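Local atomic coordinates of ATP phosphoribosyltransferase regulatory subunit (Thermotoga maritima, PDB entry 1USY), a protein that is probably required for the first step of histidine biosynthesis and may allow histidine to feedback-regulate ATP phosphoribosyltransferase. Residues T230-Y242 with R248-G260. Residues are numbered along the deposited sequence; the frame is centred on the assembly and turned at random.
Sequences TIEEYCGLIFTIY and RLVAAGGEYTVNG
Phe239 and Gly253 form a hydrogen-bonded pair near the middle of an antiparallel beta hairpin, strands 237-242 and 248-257, whose segment axes run at 145° to each other, N to C. A classic beta bulge interrupts the ladder where Val250 and Ala251 both face Ile241. Ile241 O takes the Val250 N-H and a weak bond from Ala251 N.

Glu255 carries the main side-chain bond. Its extended chain brings OE2 to Leu237 N at 2.9 Å, and the N-H meets the carboxylate from above its plane. OE2 also lies 3.5 Å from Leu237 CD2. The other oxygen, OE1, bonds Ser106. With an alanine here, the Leu237 N-H would probably lose this acceptor and the Ser106 hydroxyl its carboxylate partner.

Gly253 N lies over one face of the Phe239 ring, offset toward its rim. The Phe239 CG sits between the backbone N and carbonyl carbon (chi1 77°), which turns the ring across to the partner strand. Tyr234 presents its ring edge to Glu255 O, 3.1 Å from CD1. Gly254, with no side chain, lies beside this ring. Ile241 CB packs on Ala251 CB at 3.5 Å.

Helix 103-120 covers the face bearing Phe239 and Ala251. The hairpin is thus an inner part of the class-II synthetase-like sheet, where the Glu255 carboxylate takes the Leu237 N-H between two backbone bonds, Cys235 N to Glu255 O and Glu255 N to Leu237 O.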
# COMPACT_ATOMS: atom_id res chain seq x y z
N THR B 230 30.84 -13.51 0.77
CA THR B 230 31.16 -12.48 1.75
C THR B 230 32.03 -11.36 1.13
O THR B 230 32.36 -10.38 1.82
CB THR B 230 31.92 -13.09 2.89
OG1 THR B 230 33.00 -13.84 2.33
CG2 THR B 230 31.08 -14.12 3.63
N ILE B 231 32.40 -11.50 -0.15
CA ILE B 231 33.32 -10.57 -0.82
C ILE B 231 32.73 -9.17 -1.01
O ILE B 231 33.36 -8.16 -0.67
CB ILE B 231 33.81 -11.16 -2.18
CG1 ILE B 231 35.31 -11.41 -2.14
CG2 ILE B 231 33.44 -10.25 -3.36
CD1 ILE B 231 36.05 -11.02 -3.45
N GLU B 232 31.52 -9.12 -1.54
CA GLU B 232 30.90 -7.85 -1.86
C GLU B 232 30.23 -7.23 -0.63
O GLU B 232 29.47 -6.27 -0.75
CB GLU B 232 29.90 -8.02 -3.02
CG GLU B 232 29.69 -9.48 -3.48
CD GLU B 232 28.50 -10.16 -2.80
OE1 GLU B 232 28.16 -11.31 -3.18
OE2 GLU B 232 27.90 -9.55 -1.88
N GLU B 233 30.53 -7.77 0.56
CA GLU B 233 29.92 -7.28 1.79
C GLU B 233 30.88 -7.16 2.98
O GLU B 233 30.63 -6.40 3.91
CB GLU B 233 28.68 -8.10 2.15
CG GLU B 233 28.92 -9.51 2.67
CD GLU B 233 27.79 -10.51 2.33
OE1 GLU B 233 27.93 -11.70 2.71
OE2 GLU B 233 26.78 -10.13 1.69
N TYR B 234 31.96 -7.91 2.96
CA TYR B 234 32.92 -7.88 4.05
C TYR B 234 34.31 -7.53 3.51
O TYR B 234 34.53 -7.59 2.30
CB TYR B 234 32.96 -9.22 4.77
CG TYR B 234 31.91 -9.43 5.82
CD1 TYR B 234 32.01 -8.79 7.05
CD2 TYR B 234 30.84 -10.31 5.60
CE1 TYR B 234 31.04 -8.98 8.04
CE2 TYR B 234 29.87 -10.53 6.58
CZ TYR B 234 29.98 -9.86 7.80
OH TYR B 234 29.04 -10.07 8.79
N CYS B 235 35.21 -7.14 4.40
CA CYS B 235 36.56 -6.75 3.99
C CYS B 235 37.62 -6.98 5.09
O CYS B 235 37.95 -6.09 5.88
CB CYS B 235 36.57 -5.31 3.54
SG CYS B 235 38.04 -5.05 2.56
N GLY B 236 38.15 -8.19 5.11
CA GLY B 236 39.07 -8.60 6.16
C GLY B 236 38.53 -9.87 6.76
O GLY B 236 37.84 -10.63 6.07
N LEU B 237 38.81 -10.12 8.03
CA LEU B 237 38.39 -11.39 8.56
C LEU B 237 36.91 -11.57 8.86
O LEU B 237 36.20 -10.66 9.23
CB LEU B 237 39.31 -11.96 9.65
CG LEU B 237 39.61 -11.21 10.91
CD1 LEU B 237 39.49 -12.19 12.10
CD2 LEU B 237 41.00 -10.57 10.83
N ILE B 238 36.46 -12.79 8.66
CA ILE B 238 35.07 -13.14 8.69
C ILE B 238 34.92 -14.35 9.62
O ILE B 238 35.82 -15.18 9.71
CB ILE B 238 34.67 -13.45 7.22
CG1 ILE B 238 34.23 -12.16 6.54
CG2 ILE B 238 33.64 -14.57 7.09
CD1 ILE B 238 35.02 -11.86 5.30
N PHE B 239 33.82 -14.44 10.34
CA PHE B 239 33.61 -15.58 11.20
C PHE B 239 32.14 -16.06 11.16
O PHE B 239 31.23 -15.25 11.02
CB PHE B 239 34.07 -15.27 12.63
CG PHE B 239 33.10 -14.41 13.39
CD1 PHE B 239 32.08 -14.99 14.14
CD2 PHE B 239 33.18 -13.04 13.34
CE1 PHE B 239 31.19 -14.22 14.83
CE2 PHE B 239 32.30 -12.29 14.03
CZ PHE B 239 31.31 -12.87 14.79
N THR B 240 31.95 -17.37 11.25
CA THR B 240 30.65 -17.97 11.48
C THR B 240 30.72 -18.90 12.69
O THR B 240 31.80 -19.41 13.02
CB THR B 240 30.20 -18.71 10.20
OG1 THR B 240 31.26 -19.57 9.76
CG2 THR B 240 30.04 -17.71 9.03
N ILE B 241 29.61 -19.10 13.39
CA ILE B 241 29.62 -20.01 14.57
C ILE B 241 28.50 -21.03 14.45
O ILE B 241 27.34 -20.65 14.16
CB ILE B 241 29.52 -19.25 15.91
CG1 ILE B 241 30.60 -18.20 16.05
CG2 ILE B 241 29.74 -20.18 17.07
CD1 ILE B 241 30.65 -17.60 17.45
N TYR B 242 28.86 -22.30 14.64
CA TYR B 242 27.88 -23.39 14.56
C TYR B 242 27.75 -24.12 15.92
O TYR B 242 28.73 -24.33 16.68
CB TYR B 242 28.20 -24.39 13.44
CG TYR B 242 28.51 -23.77 12.09
CD1 TYR B 242 29.76 -23.20 11.83
CD2 TYR B 242 27.56 -23.75 11.07
CE1 TYR B 242 30.06 -22.65 10.63
CE2 TYR B 242 27.88 -23.15 9.80
CZ TYR B 242 29.12 -22.60 9.61
OH TYR B 242 29.50 -21.99 8.40
N ARG B 248 22.87 -26.00 14.09
CA ARG B 248 22.58 -24.74 13.41
C ARG B 248 23.71 -23.72 13.48
O ARG B 248 24.56 -23.80 14.37
CB ARG B 248 21.28 -24.07 13.88
CG ARG B 248 20.46 -24.76 14.94
CD ARG B 248 19.32 -23.89 15.49
NE ARG B 248 18.42 -23.39 14.43
CZ ARG B 248 17.09 -23.32 14.53
NH1 ARG B 248 16.47 -23.70 15.64
NH2 ARG B 248 16.38 -22.86 13.51
N LEU B 249 23.70 -22.78 12.50
CA LEU B 249 24.55 -21.60 12.46
C LEU B 249 24.00 -20.66 13.50
O LEU B 249 22.82 -20.35 13.49
CB LEU B 249 24.40 -20.93 11.10
CG LEU B 249 25.49 -20.02 10.49
CD1 LEU B 249 24.99 -19.45 9.15
CD2 LEU B 249 25.89 -18.89 11.36
N VAL B 250 24.86 -20.15 14.35
CA VAL B 250 24.42 -19.54 15.60
C VAL B 250 24.92 -18.09 15.74
O VAL B 250 24.38 -17.32 16.51
CB VAL B 250 24.85 -20.49 16.74
CG1 VAL B 250 25.45 -19.79 17.91
CG2 VAL B 250 23.69 -21.39 17.10
N ALA B 251 25.91 -17.71 14.95
CA ALA B 251 26.54 -16.41 15.06
C ALA B 251 27.31 -16.15 13.77
O ALA B 251 27.67 -17.09 13.08
CB ALA B 251 27.47 -16.40 16.28
N ALA B 252 27.52 -14.89 13.42
CA ALA B 252 28.26 -14.50 12.20
C ALA B 252 28.60 -13.05 12.36
O ALA B 252 27.78 -12.30 12.91
CB ALA B 252 27.44 -14.69 10.93
N GLY B 253 29.79 -12.68 11.88
CA GLY B 253 30.29 -11.34 11.94
C GLY B 253 31.48 -11.12 11.04
O GLY B 253 31.72 -11.93 10.16
N GLY B 254 32.19 -10.00 11.21
CA GLY B 254 33.37 -9.75 10.40
C GLY B 254 33.81 -8.32 10.24
O GLY B 254 33.13 -7.40 10.63
N GLU B 255 34.99 -8.15 9.65
CA GLU B 255 35.50 -6.84 9.28
C GLU B 255 34.88 -6.37 7.95
O GLU B 255 34.63 -7.18 7.05
CB GLU B 255 37.01 -6.90 9.18
CG GLU B 255 37.68 -7.12 10.53
CD GLU B 255 39.21 -7.31 10.44
OE1 GLU B 255 39.88 -7.10 11.46
OE2 GLU B 255 39.73 -7.70 9.38
N TYR B 256 34.66 -5.06 7.85
CA TYR B 256 34.05 -4.45 6.67
C TYR B 256 34.55 -3.04 6.48
O TYR B 256 35.04 -2.40 7.42
CB TYR B 256 32.52 -4.42 6.78
CG TYR B 256 32.02 -3.80 8.07
CD1 TYR B 256 31.71 -2.44 8.12
CD2 TYR B 256 31.84 -4.57 9.23
CE1 TYR B 256 31.25 -1.85 9.30
CE2 TYR B 256 31.39 -3.98 10.42
CZ TYR B 256 31.09 -2.62 10.44
OH TYR B 256 30.62 -2.01 11.57
N THR B 257 34.40 -2.56 5.25
CA THR B 257 34.71 -1.18 4.88
C THR B 257 33.49 -0.47 4.29
O THR B 257 32.83 -0.99 3.38
CB THR B 257 35.86 -1.19 3.85
OG1 THR B 257 37.02 -1.72 4.48
CG2 THR B 257 36.28 0.21 3.50
N VAL B 258 33.17 0.72 4.81
CA VAL B 258 32.15 1.58 4.17
C VAL B 258 32.73 2.94 3.89
O VAL B 258 32.76 3.81 4.76
CB VAL B 258 30.80 1.73 4.98
CG1 VAL B 258 29.70 2.34 4.10
CG2 VAL B 258 30.34 0.39 5.58
N ASN B 259 33.19 3.12 2.65
CA ASN B 259 33.85 4.36 2.21
C ASN B 259 35.04 4.81 3.08
O ASN B 259 34.91 5.74 3.89
CB ASN B 259 32.81 5.49 2.09
CG ASN B 259 31.67 5.13 1.15
OD1 ASN B 259 31.78 5.28 -0.08
ND2 ASN B 259 30.58 4.64 1.71
N GLY B 260 36.18 4.14 2.90
CA GLY B 260 37.40 4.45 3.65
C GLY B 260 37.24 4.31 5.15
O GLY B 260 38.11 4.74 5.94
O HOH W 1 33.02 -4.42 3.48